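Local coordinates for amphoterin-induced protein 1 (Mus musculus, PDB 2XOT) that promotes the growth and fasciculation of neurites, forms homodimers through its leucine-rich repeat region and may mediate homophilic and heterophilic cell-cell interaction, at residues S11-C16 and Q35-Y40; V116-N121 and K140-Q145; V127-F132 and V153-D158; M135-K140 and L162-L167; Y195-P200 and M223-D228. All blocks are in the same frame, centred on the assembly; numbering follows the deposited sequence.

In the fold
The five contacts follow the leucine-rich repeat domain from one capped end to the other. Interaction 2 is buried, its parallel strands paired by backbone hydrogen bonds over packed leucines. Interaction 3 joins the same two repeats, LRR 4 and LRR 5, beyond their strands, and interaction 4 joins the lead-in to strand 140-142 to that of the next repeat, LRR 6; both are only partly buried and add charged or amide groups at their rims. K140 belongs to both 2 and 4. The caps differ: interaction 1, about 42 Å from interaction 5 between centres, relies on prolines, one hydroxyl pair and flanking disulfides, whereas buried interaction 5 rests on an aromatic cluster. Interactions 1, 2, 4 and 5 also touch the second subunit.

Interaction 1 (S11-C16 and Q35-Y40); sequences SCPANC and QSLPSY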
# COMPACT_ATOMS: atom_id res chain seq x y z
N SER B 11 7.97 25.34 9.93
CA SER B 11 8.30 24.38 8.81
C SER B 11 7.50 24.09 7.53
O SER B 11 8.03 23.44 6.63
CB SER B 11 8.75 23.01 9.38
OG SER B 11 7.69 22.09 9.58
N CYS B 12 6.32 24.65 7.38
CA CYS B 12 5.44 24.36 6.28
C CYS B 12 5.79 25.31 5.16
O CYS B 12 5.66 26.51 5.33
CB CYS B 12 3.99 24.58 6.68
SG CYS B 12 2.83 23.93 5.51
N PRO B 13 6.19 24.79 3.98
CA PRO B 13 6.50 25.68 2.87
C PRO B 13 5.31 26.52 2.49
O PRO B 13 4.21 26.23 2.93
CB PRO B 13 6.86 24.72 1.74
CG PRO B 13 7.28 23.47 2.43
CD PRO B 13 6.39 23.37 3.62
N ALA B 14 5.53 27.50 1.62
CA ALA B 14 4.60 28.61 1.40
C ALA B 14 3.18 28.26 0.93
O ALA B 14 2.19 28.72 1.52
CB ALA B 14 5.23 29.59 0.39
N ASN B 15 3.06 27.51 -0.14
CA ASN B 15 1.75 27.22 -0.72
C ASN B 15 1.24 25.80 -0.39
O ASN B 15 0.50 25.18 -1.18
CB ASN B 15 1.83 27.45 -2.22
CG ASN B 15 1.98 28.90 -2.56
OD1 ASN B 15 1.00 29.64 -2.58
ND2 ASN B 15 3.20 29.33 -2.80
N CYS B 16 1.60 25.31 0.80
CA CYS B 16 1.28 23.96 1.22
C CYS B 16 0.40 23.92 2.45
O CYS B 16 0.40 24.83 3.27
CB CYS B 16 2.56 23.20 1.54
SG CYS B 16 3.62 23.03 0.14
N GLN B 35 10.06 25.84 -1.82
CA GLN B 35 11.37 25.82 -1.16
C GLN B 35 11.34 25.18 0.22
O GLN B 35 10.34 25.25 0.92
CB GLN B 35 11.90 27.25 -1.03
CG GLN B 35 12.39 27.87 -2.33
CD GLN B 35 13.15 29.19 -2.10
OE1 GLN B 35 12.60 30.29 -2.29
NE2 GLN B 35 14.42 29.08 -1.67
N SER B 36 12.46 24.59 0.63
CA SER B 36 12.66 24.10 2.00
C SER B 36 11.61 23.06 2.38
O SER B 36 10.84 23.23 3.34
CB SER B 36 12.72 25.26 3.02
OG SER B 36 13.98 25.93 2.96
N LEU B 37 11.59 21.98 1.61
CA LEU B 37 10.70 20.85 1.89
C LEU B 37 11.20 20.08 3.11
O LEU B 37 12.36 19.68 3.15
CB LEU B 37 10.64 19.93 0.68
CG LEU B 37 10.00 20.51 -0.59
CD1 LEU B 37 10.25 19.57 -1.78
CD2 LEU B 37 8.49 20.80 -0.38
N PRO B 38 10.34 19.89 4.12
CA PRO B 38 10.81 19.27 5.36
C PRO B 38 11.21 17.81 5.21
O PRO B 38 10.60 17.07 4.43
CB PRO B 38 9.63 19.43 6.33
CG PRO B 38 8.58 20.17 5.61
CD PRO B 38 8.92 20.27 4.18
N SER B 39 12.23 17.39 5.94
CA SER B 39 12.74 16.04 5.79
C SER B 39 11.80 14.96 6.31
O SER B 39 11.93 13.79 5.93
CB SER B 39 14.09 15.91 6.50
OG SER B 39 14.00 16.55 7.74
N TYR B 40 10.86 15.33 7.18
CA TYR B 40 9.83 14.40 7.68
C TYR B 40 8.76 14.00 6.65
O TYR B 40 7.95 13.11 6.92
CB TYR B 40 9.19 14.94 8.98
CG TYR B 40 8.48 16.29 8.87
CD1 TYR B 40 7.38 16.45 8.06
CD2 TYR B 40 8.91 17.38 9.61
CE1 TYR B 40 6.74 17.65 7.95
CE2 TYR B 40 8.26 18.60 9.51
CZ TYR B 40 7.18 18.74 8.68
OH TYR B 40 6.50 19.94 8.58
O HOH W 1 8.54 27.66 1.13
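The ring of Y40 has P38 over one face and S11 at its edge. P38 CB stands 3.4 Å above the ring plane, offset toward the rim, while S11 OG lies in the plane and approaches Y40 OH to 2.7 Å in a hydrogen bond that either hydroxyl could donate. In Y40, CG sits between the backbone N and the carbonyl carbon (chi1 60°), and the ring lies against P38. F225 of the second subunit also meets this tyrosine ring. Beside it the two prolines reach each other tip to tip, P13 CG lying 4.0 Å from P38 CD, and P13 CG also touches L37 CD2 at 4.1 Å. At the far end a water accepts from A14 N and donates to Q35 O, bridging the two backbones. Disulfides from C12 to C18 and from C16 to C25 tie down the loop bearing P13. Such a disulfide-bonded cover over the first repeat is characteristic of the LRRNT cap of extracellular leucine-rich repeat proteins.

Interaction 2 (V116-N121 and K140-Q145); sequences VLLLYN and KLYLSQ
L117 and L141 lie side by side at the apolar centre, pointing the same way, with L117 CD2 3.8 Å from L141 CD1. CG is anti to the backbone N in each (chi1 178° and 177°), the same first torsion on the same face of the sheet. L119 extends this layer: its CD1 comes 4.0 Å from L141 CD1, and its CB 3.8 Å from L143 CD2. On the other face of the sheet L118 CD1 touches Y142 CD2 at 3.9 Å, and V116 runs beside the aliphatic part of K140. Between the layers the parallel strands 116-118 and 140-142 are joined by L117 N to K140 O (3.0 Å), Y142 N to L117 O, and L119 N to Y142 O (2.8 Å). Farther out, N121 N donates to S144 O at 2.9 Å, while N121 OD1 is held by S97. S144 OG, packed 3.2 Å from Y120 CB, is buried with no polar partner in the model. Y142 OH instead bonds N21 OD1 of the second subunit. The chemistry thus divides the work: leucines fill the interior of the repeats, main-chain bonds fix their register, and the tyrosine face meets the second subunit, consistent with dimerisation through the repeat region.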
# COMPACT_ATOMS: atom_id res chain seq x y z
N VAL B 116 5.09 1.43 -7.93
CA VAL B 116 4.08 1.86 -8.92
C VAL B 116 4.57 3.13 -9.65
O VAL B 116 4.95 4.10 -9.00
CB VAL B 116 2.74 2.18 -8.23
CG1 VAL B 116 1.68 2.61 -9.23
CG2 VAL B 116 2.24 0.99 -7.38
N LEU B 117 4.56 3.11 -10.98
CA LEU B 117 4.94 4.27 -11.80
C LEU B 117 3.83 4.60 -12.78
O LEU B 117 3.47 3.78 -13.63
CB LEU B 117 6.22 3.97 -12.57
CG LEU B 117 6.77 5.03 -13.52
CD1 LEU B 117 6.81 6.41 -12.82
CD2 LEU B 117 8.13 4.62 -14.02
N LEU B 118 3.28 5.80 -12.65
CA LEU B 118 2.17 6.27 -13.48
C LEU B 118 2.70 7.26 -14.50
O LEU B 118 3.29 8.27 -14.12
CB LEU B 118 1.13 6.95 -12.61
CG LEU B 118 0.09 6.14 -11.84
CD1 LEU B 118 0.66 4.97 -11.13
CD2 LEU B 118 -0.70 7.05 -10.86
N LEU B 119 2.53 6.95 -15.79
CA LEU B 119 3.03 7.79 -16.88
C LEU B 119 1.96 7.94 -17.95
O LEU B 119 2.24 8.27 -19.10
CB LEU B 119 4.31 7.18 -17.51
CG LEU B 119 5.60 7.29 -16.70
CD1 LEU B 119 6.62 6.29 -17.19
CD2 LEU B 119 6.18 8.69 -16.76
N TYR B 120 0.72 7.64 -17.58
CA TYR B 120 -0.36 7.67 -18.56
C TYR B 120 -0.72 9.12 -18.91
O TYR B 120 -0.45 10.05 -18.15
CB TYR B 120 -1.59 6.87 -18.07
CG TYR B 120 -2.29 7.42 -16.86
CD1 TYR B 120 -3.34 8.33 -16.98
CD2 TYR B 120 -1.95 6.99 -15.57
CE1 TYR B 120 -3.99 8.82 -15.88
CE2 TYR B 120 -2.59 7.47 -14.46
CZ TYR B 120 -3.63 8.40 -14.62
OH TYR B 120 -4.28 8.92 -13.53
N ASN B 121 -1.30 9.30 -20.08
CA ASN B 121 -1.69 10.61 -20.57
C ASN B 121 -0.53 11.59 -20.62
O ASN B 121 -0.57 12.67 -20.01
CB ASN B 121 -2.85 11.18 -19.76
CG ASN B 121 -3.48 12.38 -20.45
OD1 ASN B 121 -4.08 13.25 -19.81
ND2 ASN B 121 -3.33 12.45 -21.76
N LYS B 140 3.91 -2.23 -11.06
CA LYS B 140 2.86 -1.69 -11.95
C LYS B 140 3.38 -0.50 -12.76
O LYS B 140 3.84 0.48 -12.18
CB LYS B 140 1.64 -1.23 -11.13
CG LYS B 140 0.98 -2.30 -10.25
CD LYS B 140 0.00 -1.68 -9.29
CE LYS B 140 -0.55 -2.69 -8.31
NZ LYS B 140 -1.67 -2.08 -7.49
N LEU B 141 3.29 -0.57 -14.08
CA LEU B 141 3.68 0.53 -14.95
C LEU B 141 2.53 0.92 -15.89
O LEU B 141 2.17 0.15 -16.80
CB LEU B 141 4.91 0.14 -15.76
CG LEU B 141 5.49 1.09 -16.80
CD1 LEU B 141 5.88 2.47 -16.19
CD2 LEU B 141 6.70 0.39 -17.50
N TYR B 142 2.01 2.13 -15.71
CA TYR B 142 0.85 2.62 -16.46
C TYR B 142 1.32 3.61 -17.53
O TYR B 142 1.84 4.66 -17.21
CB TYR B 142 -0.13 3.31 -15.54
CG TYR B 142 -0.91 2.42 -14.56
CD1 TYR B 142 -2.23 2.06 -14.81
CD2 TYR B 142 -0.34 1.99 -13.37
CE1 TYR B 142 -2.95 1.28 -13.92
CE2 TYR B 142 -1.07 1.20 -12.46
CZ TYR B 142 -2.35 0.84 -12.76
OH TYR B 142 -3.09 0.08 -11.88
N LEU B 143 1.12 3.24 -18.79
CA LEU B 143 1.59 3.97 -19.96
C LEU B 143 0.47 4.22 -20.96
O LEU B 143 0.72 4.54 -22.13
CB LEU B 143 2.73 3.17 -20.61
CG LEU B 143 4.12 3.37 -19.99
CD1 LEU B 143 5.07 2.20 -20.35
CD2 LEU B 143 4.70 4.74 -20.46
N SER B 144 -0.77 4.10 -20.50
CA SER B 144 -1.92 4.31 -21.39
C SER B 144 -2.01 5.78 -21.81
O SER B 144 -1.42 6.64 -21.18
CB SER B 144 -3.22 3.89 -20.70
OG SER B 144 -3.49 4.77 -19.63
N GLN B 145 -2.77 6.03 -22.87
CA GLN B 145 -2.92 7.37 -23.46
C GLN B 145 -1.58 8.03 -23.73
O GLN B 145 -1.34 9.16 -23.29
CB GLN B 145 -3.80 8.29 -22.62
CG GLN B 145 -4.70 7.60 -21.57
CD GLN B 145 -6.02 7.23 -22.10
OE1 GLN B 145 -6.48 7.82 -23.06
NE2 GLN B 145 -6.67 6.24 -21.47

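Interaction 3 (V127-F132 and V153-D158); sequences VDRNAF and VELIKD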
# COMPACT_ATOMS: atom_id res chain seq x y z
N VAL B 127 9.43 3.87 -25.91
CA VAL B 127 9.82 3.38 -24.58
C VAL B 127 11.19 2.71 -24.65
O VAL B 127 11.34 1.67 -25.29
CB VAL B 127 8.77 2.35 -24.03
CG1 VAL B 127 9.12 1.92 -22.58
CG2 VAL B 127 7.36 2.94 -24.08
N ASP B 128 12.20 3.32 -24.03
CA ASP B 128 13.55 2.74 -23.98
C ASP B 128 13.61 1.80 -22.78
O ASP B 128 13.42 2.25 -21.67
CB ASP B 128 14.61 3.85 -23.84
CG ASP B 128 16.05 3.31 -23.81
OD1 ASP B 128 16.26 2.11 -23.50
OD2 ASP B 128 16.98 4.10 -24.10
N ARG B 129 13.90 0.53 -23.00
CA ARG B 129 14.08 -0.45 -21.90
C ARG B 129 14.99 0.03 -20.77
O ARG B 129 14.78 -0.31 -19.59
CB ARG B 129 14.65 -1.75 -22.42
CG ARG B 129 15.13 -2.71 -21.32
CD ARG B 129 13.97 -3.15 -20.39
NE ARG B 129 14.41 -4.01 -19.29
CZ ARG B 129 15.04 -3.59 -18.19
NH1 ARG B 129 15.33 -2.31 -18.02
NH2 ARG B 129 15.42 -4.47 -17.26
N ASN B 130 16.02 0.80 -21.12
CA ASN B 130 16.98 1.26 -20.14
C ASN B 130 16.45 2.37 -19.22
O ASN B 130 17.06 2.64 -18.20
CB ASN B 130 18.28 1.71 -20.82
CG ASN B 130 19.08 0.54 -21.38
OD1 ASN B 130 19.80 0.69 -22.37
ND2 ASN B 130 18.96 -0.64 -20.74
N ALA B 131 15.34 3.01 -19.56
CA ALA B 131 14.74 3.99 -18.63
C ALA B 131 14.39 3.34 -17.28
O ALA B 131 14.42 3.99 -16.22
CB ALA B 131 13.50 4.65 -19.25
N PHE B 132 14.08 2.05 -17.32
CA PHE B 132 13.65 1.30 -16.13
C PHE B 132 14.68 0.29 -15.63
O PHE B 132 14.36 -0.60 -14.84
CB PHE B 132 12.36 0.59 -16.44
CG PHE B 132 11.36 1.47 -17.13
CD1 PHE B 132 10.51 2.29 -16.39
CD2 PHE B 132 11.27 1.49 -18.50
CE1 PHE B 132 9.60 3.11 -17.02
CE2 PHE B 132 10.35 2.30 -19.13
CZ PHE B 132 9.51 3.10 -18.38
N VAL B 153 8.72 -5.15 -25.65
CA VAL B 153 8.75 -6.53 -25.22
C VAL B 153 9.87 -6.81 -24.22
O VAL B 153 9.78 -7.73 -23.42
CB VAL B 153 8.85 -7.49 -26.43
CG1 VAL B 153 10.26 -7.45 -27.05
CG2 VAL B 153 8.45 -8.93 -26.02
N GLU B 154 10.91 -5.98 -24.23
CA GLU B 154 12.05 -6.16 -23.33
C GLU B 154 11.70 -5.93 -21.86
O GLU B 154 12.44 -6.38 -20.99
CB GLU B 154 13.22 -5.24 -23.72
CG GLU B 154 13.80 -5.48 -25.11
CD GLU B 154 12.91 -4.95 -26.23
OE1 GLU B 154 12.08 -4.04 -25.98
OE2 GLU B 154 13.02 -5.45 -27.36
N LEU B 155 10.61 -5.23 -21.58
CA LEU B 155 10.17 -5.07 -20.19
C LEU B 155 9.81 -6.41 -19.54
O LEU B 155 10.02 -6.59 -18.33
CB LEU B 155 8.97 -4.11 -20.09
CG LEU B 155 9.30 -2.63 -20.32
CD1 LEU B 155 8.04 -1.77 -20.35
CD2 LEU B 155 10.29 -2.15 -19.25
N ILE B 156 9.27 -7.33 -20.34
CA ILE B 156 8.69 -8.56 -19.82
C ILE B 156 9.26 -9.88 -20.35
O ILE B 156 9.00 -10.93 -19.77
CB ILE B 156 7.16 -8.56 -20.00
CG1 ILE B 156 6.77 -8.42 -21.48
CG2 ILE B 156 6.55 -7.46 -19.13
CD1 ILE B 156 5.31 -8.52 -21.74
N LYS B 157 10.06 -9.82 -21.42
CA LYS B 157 10.66 -11.02 -22.01
C LYS B 157 11.80 -11.59 -21.15
O LYS B 157 12.72 -10.87 -20.78
CB LYS B 157 11.19 -10.70 -23.41
CG LYS B 157 11.60 -11.89 -24.25
CD LYS B 157 11.98 -11.41 -25.64
CE LYS B 157 12.37 -12.55 -26.57
NZ LYS B 157 12.45 -12.09 -27.98
N ASP B 158 11.72 -12.88 -20.85
CA ASP B 158 12.76 -13.60 -20.11
C ASP B 158 14.12 -13.28 -20.71
O ASP B 158 14.31 -13.35 -21.92
CB ASP B 158 12.49 -15.12 -20.13
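L155 and F132 form the close-packed part of this contact, with L155 CD2 3.8 Å from F132 CD2 and the two side chains set obliquely. The same methyl also meets the aliphatic part of R129, at 4.0 Å from R129 CD, so one leucine branch touches both an aromatic ring and an arginine chain. V127 CG1 adds a longer contact to L155 CD1 at 4.4 Å. The partly exposed side is looser and polar at its ends. R129 CG is anti to the backbone N (chi1 168°), and a bend at chi2 (62°) sets CD close to the main chain of E154. R129 CB and CG both pack on E154 CB at 4.0 Å. R129 NE has E154 O at the edge of its guanidinium, 3.5 Å away, but its hydrogen bond goes to N160 O. The charged ends turn to other partners as well: R129 forms a salt bridge with E133, and E154 one with R150. No hydrogen bond joins the two segments. Ahead of the short 3-10 segment 129-131, D128 OD1 accepts from N130 N at 2.7 Å, making an Asx turn. This is the side of two successive repeats remote from their strands: F132 and L155 both pack inward on L141 of strand 140-142, while V153 and I156 lean on helix 180-184.

Interaction 4 (M135-K140 and L162-L167); sequences MAQLQK and LPKLML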
# COMPACT_ATOMS: atom_id res chain seq x y z
N MET B 135 15.14 -1.35 -11.69
CA MET B 135 13.97 -1.14 -10.86
C MET B 135 13.49 -2.51 -10.39
O MET B 135 12.53 -3.09 -10.93
CB MET B 135 12.92 -0.39 -11.65
CG MET B 135 13.39 0.97 -12.03
SD MET B 135 12.10 1.82 -12.94
CE MET B 135 11.13 2.38 -11.55
N ALA B 136 14.16 -3.06 -9.38
CA ALA B 136 13.91 -4.44 -8.97
C ALA B 136 12.55 -4.62 -8.31
O ALA B 136 12.06 -5.75 -8.21
CB ALA B 136 15.01 -4.94 -8.02
N GLN B 137 11.94 -3.54 -7.83
CA GLN B 137 10.70 -3.64 -7.07
C GLN B 137 9.47 -3.16 -7.84
O GLN B 137 8.41 -3.10 -7.26
CB GLN B 137 10.80 -2.82 -5.78
CG GLN B 137 11.96 -3.23 -4.88
CD GLN B 137 11.83 -4.65 -4.38
OE1 GLN B 137 10.72 -5.19 -4.26
NE2 GLN B 137 12.95 -5.26 -4.06
N LEU B 138 9.62 -2.80 -9.11
CA LEU B 138 8.54 -2.17 -9.88
C LEU B 138 7.52 -3.21 -10.23
O LEU B 138 7.83 -4.17 -10.95
CB LEU B 138 9.06 -1.48 -11.14
CG LEU B 138 8.02 -0.62 -11.90
CD1 LEU B 138 7.63 0.58 -11.04
CD2 LEU B 138 8.55 -0.17 -13.24
N GLN B 139 6.29 -3.02 -9.71
CA GLN B 139 5.18 -3.96 -9.88
C GLN B 139 4.14 -3.53 -10.94
O GLN B 139 3.57 -4.36 -11.65
CB GLN B 139 4.52 -4.22 -8.54
CG GLN B 139 5.44 -4.89 -7.53
CD GLN B 139 4.78 -5.15 -6.18
OE1 GLN B 139 3.61 -4.85 -5.99
NE2 GLN B 139 5.54 -5.73 -5.24
N LYS B 140 3.91 -2.23 -11.06
CA LYS B 140 2.86 -1.69 -11.95
C LYS B 140 3.38 -0.50 -12.76
O LYS B 140 3.84 0.48 -12.18
CB LYS B 140 1.64 -1.23 -11.13
CG LYS B 140 0.98 -2.30 -10.25
CD LYS B 140 0.00 -1.68 -9.29
CE LYS B 140 -0.55 -2.69 -8.31
NZ LYS B 140 -1.67 -2.08 -7.49
N LEU B 162 11.97 -6.88 -16.13
CA LEU B 162 11.73 -6.33 -14.81
C LEU B 162 11.05 -7.45 -14.02
O LEU B 162 9.96 -7.87 -14.37
CB LEU B 162 10.85 -5.09 -14.89
CG LEU B 162 11.48 -3.90 -15.61
CD1 LEU B 162 10.41 -2.85 -15.95
CD2 LEU B 162 12.60 -3.27 -14.78
N PRO B 163 11.72 -7.97 -12.98
CA PRO B 163 11.35 -9.22 -12.33
C PRO B 163 10.02 -9.22 -11.61
O PRO B 163 9.39 -10.28 -11.48
CB PRO B 163 12.49 -9.45 -11.33
CG PRO B 163 13.01 -8.12 -11.04
CD PRO B 163 12.90 -7.37 -12.33
N LYS B 164 9.58 -8.07 -11.10
CA LYS B 164 8.33 -8.04 -10.35
C LYS B 164 7.19 -7.37 -11.12
O LYS B 164 6.10 -7.17 -10.57
CB LYS B 164 8.53 -7.36 -9.01
CG LYS B 164 9.41 -8.14 -8.06
CD LYS B 164 9.25 -7.61 -6.65
CE LYS B 164 10.23 -8.25 -5.69
NZ LYS B 164 9.93 -7.84 -4.28
N LEU B 165 7.41 -7.06 -12.39
CA LEU B 165 6.40 -6.34 -13.16
C LEU B 165 5.20 -7.23 -13.47
O LEU B 165 5.29 -8.15 -14.26
CB LEU B 165 6.98 -5.73 -14.44
CG LEU B 165 6.02 -4.81 -15.21
CD1 LEU B 165 5.73 -3.53 -14.43
CD2 LEU B 165 6.58 -4.47 -16.57
N MET B 166 4.06 -6.90 -12.88
CA MET B 166 2.86 -7.71 -12.96
C MET B 166 1.67 -6.94 -13.57
O MET B 166 0.61 -7.53 -13.77
CB MET B 166 2.47 -8.06 -11.55
CG MET B 166 1.82 -6.82 -10.87
SD MET B 166 1.10 -7.27 -9.39
CE MET B 166 -0.55 -7.73 -9.90
N LEU B 167 1.83 -5.63 -13.80
CA LEU B 167 0.84 -4.82 -14.51
C LEU B 167 1.56 -3.85 -15.43
O LEU B 167 2.38 -3.04 -14.98
CB LEU B 167 -0.05 -4.04 -13.53
CG LEU B 167 -1.29 -3.29 -14.08
CD1 LEU B 167 -2.27 -3.06 -12.93
CD2 LEU B 167 -1.00 -1.94 -14.81
O HOH W 2 10.41 -5.15 -11.41
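Q139 and M166 bring the two backbones together, for Q139 O accepts from M166 N at 2.9 Å and also from L167 N at 3.0 Å. Two donors thus grip one carbonyl just where K140 and L167 begin a parallel bridge. Upstream, type I turns span M135 to L138 and L162 to L165, and a water links them, donating to M135 O and L138 O (2.8 Å to the latter) and accepting from K164 N. The pattern is that of consecutive leucine-rich repeats, LRR 5 and LRR 6, each entering its strand through an equivalent turn. Inside, L138 CD2 meets L162 CD1 at 4.2 Å, and L165 CD1 packs 3.6 Å from Q139 O. Outside, K164 runs alongside Q137 in the same direction. Its CG is anti to the carbonyl carbon (chi1 -67°) and the chain beyond is extended, passing A136 O before NZ donates to Q137 OE1 at 2.8 Å. Replacing Q137 with an alanine here would probably leave the K164 ammonium without its amide acceptor and its end freer to swing. Farther along, the side chains of K140 and L167 run at a slant to each other, K140 CG lying 3.9 Å from L167 CB, while L167 also packs on N21 of the second subunit.

Interaction 5 (Y195-P200 and M223-D228); sequences YLHNNP and MDFQED
F225 stacks on H197 and touches Y195, an aromatic cluster within the LRRCT cap that closes the C-terminal end of the repeats. Starting at the root, F225 CB lies over the imidazole face in a CH-pi contact, 4.0 Å from the ring centroid of H197. CG, anti to the carbonyl carbon (chi1 -63°), lies 3.6 Å from H197 CD2. From CG through CD1 to CE1 the phenyl ring covers the same imidazole as an offset stack, centroids 3.9 Å apart and planes only 4° from parallel. The CD2-CE2 edge of the ring meets Y195: F225 CD2 is 3.8 Å from Y195 CD1, and F225 CE2 is 3.5 Å from Y195 CE1. CZ, at the tip, again lies against the H197 ring across the stacked face. An alanine in place of F225 would probably leave the H197 ring without its stacking partner and open a gap beside Y195. Beyond the cluster, a water joins Y195 OH (2.8 Å) to D224 OD2. H197 CB packs on D228 CB at 3.8 Å, and D228 OD1 is held by V10 N of the second subunit. The main chains join once, where N198 N donates to D228 O at 2.7 Å, the donor tilted 29° from the carbonyl plane.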
# COMPACT_ATOMS: atom_id res chain seq x y z
N TYR B 195 -2.30 -5.02 -20.41
CA TYR B 195 -3.48 -4.37 -20.98
C TYR B 195 -3.15 -3.80 -22.37
O TYR B 195 -2.27 -2.95 -22.52
CB TYR B 195 -4.07 -3.29 -20.04
CG TYR B 195 -4.55 -3.78 -18.67
CD1 TYR B 195 -5.84 -4.30 -18.50
CD2 TYR B 195 -3.75 -3.70 -17.56
CE1 TYR B 195 -6.29 -4.73 -17.26
CE2 TYR B 195 -4.19 -4.15 -16.31
CZ TYR B 195 -5.45 -4.67 -16.17
OH TYR B 195 -5.89 -5.09 -14.94
N LEU B 196 -3.86 -4.29 -23.39
CA LEU B 196 -3.58 -3.96 -24.77
C LEU B 196 -4.81 -3.43 -25.51
O LEU B 196 -4.77 -3.26 -26.73
CB LEU B 196 -3.02 -5.19 -25.51
CG LEU B 196 -1.74 -5.83 -24.92
CD1 LEU B 196 -1.39 -7.15 -25.63
CD2 LEU B 196 -0.52 -4.88 -24.96
N HIS B 197 -5.87 -3.13 -24.77
CA HIS B 197 -7.15 -2.75 -25.37
C HIS B 197 -7.07 -1.31 -25.90
O HIS B 197 -6.21 -0.53 -25.50
CB HIS B 197 -8.33 -2.89 -24.38
CG HIS B 197 -8.15 -2.14 -23.11
ND1 HIS B 197 -8.66 -0.87 -22.90
CD2 HIS B 197 -7.45 -2.44 -21.99
CE1 HIS B 197 -8.30 -0.44 -21.71
NE2 HIS B 197 -7.56 -1.37 -21.14
N ASN B 198 -7.96 -1.01 -26.82
CA ASN B 198 -8.05 0.30 -27.43
C ASN B 198 -6.77 0.72 -28.16
O ASN B 198 -6.26 1.84 -28.03
CB ASN B 198 -8.52 1.35 -26.40
CG ASN B 198 -9.14 2.58 -27.08
OD1 ASN B 198 -9.77 2.47 -28.13
ND2 ASN B 198 -8.91 3.77 -26.49
N ASN B 199 -6.25 -0.23 -28.94
CA ASN B 199 -5.14 -0.03 -29.83
C ASN B 199 -5.58 -0.56 -31.19
O ASN B 199 -6.36 -1.53 -31.28
CB ASN B 199 -3.91 -0.82 -29.41
CG ASN B 199 -3.10 -0.14 -28.33
OD1 ASN B 199 -2.40 0.84 -28.59
ND2 ASN B 199 -3.17 -0.67 -27.12
N PRO B 200 -5.05 0.03 -32.26
CA PRO B 200 -5.34 -0.38 -33.64
C PRO B 200 -4.51 -1.60 -34.08
O PRO B 200 -3.78 -1.53 -35.05
CB PRO B 200 -4.94 0.87 -34.43
CG PRO B 200 -3.77 1.41 -33.65
CD PRO B 200 -4.13 1.18 -32.20
N MET B 223 -11.08 -10.11 -19.46
CA MET B 223 -12.43 -10.04 -18.87
C MET B 223 -12.90 -8.60 -18.57
O MET B 223 -14.05 -8.26 -18.82
CB MET B 223 -12.52 -10.90 -17.61
CG MET B 223 -12.21 -12.37 -17.82
SD MET B 223 -13.09 -13.17 -19.18
CE MET B 223 -11.90 -12.96 -20.45
N ASP B 224 -12.01 -7.74 -18.07
CA ASP B 224 -12.43 -6.38 -17.73
C ASP B 224 -12.68 -5.47 -18.96
O ASP B 224 -13.34 -4.45 -18.84
CB ASP B 224 -11.41 -5.73 -16.80
CG ASP B 224 -11.28 -6.43 -15.47
OD1 ASP B 224 -12.18 -7.17 -15.10
OD2 ASP B 224 -10.28 -6.22 -14.78
N PHE B 225 -12.17 -5.85 -20.12
CA PHE B 225 -12.08 -4.97 -21.29
C PHE B 225 -12.40 -5.62 -22.62
O PHE B 225 -11.96 -5.13 -23.67
CB PHE B 225 -10.67 -4.37 -21.35
CG PHE B 225 -10.36 -3.51 -20.18
CD1 PHE B 225 -10.92 -2.24 -20.07
CD2 PHE B 225 -9.53 -3.95 -19.16
CE1 PHE B 225 -10.66 -1.44 -18.97
CE2 PHE B 225 -9.29 -3.14 -18.06
CZ PHE B 225 -9.84 -1.89 -17.98
N GLN B 226 -13.18 -6.70 -22.59
CA GLN B 226 -13.49 -7.44 -23.81
C GLN B 226 -14.01 -6.54 -24.96
O GLN B 226 -13.64 -6.72 -26.11
CB GLN B 226 -14.52 -8.53 -23.52
CG GLN B 226 -13.98 -9.67 -22.72
CD GLN B 226 -15.04 -10.73 -22.46
OE1 GLN B 226 -15.89 -10.57 -21.59
NE2 GLN B 226 -14.99 -11.82 -23.23
N GLU B 227 -14.86 -5.59 -24.60
CA GLU B 227 -15.48 -4.68 -25.55
C GLU B 227 -14.48 -3.66 -26.14
O GLU B 227 -14.79 -3.01 -27.15
CB GLU B 227 -16.65 -3.92 -24.88
N ASP B 228 -13.31 -3.48 -25.54
CA ASP B 228 -12.31 -2.53 -26.09
C ASP B 228 -11.10 -3.20 -26.77
O ASP B 228 -10.16 -2.51 -27.23
CB ASP B 228 -11.85 -1.56 -25.00
CG ASP B 228 -12.97 -0.68 -24.51
OD1 ASP B 228 -13.57 0.05 -25.34
OD2 ASP B 228 -13.26 -0.73 -23.30
O HOH W 3 -8.60 -4.49 -14.32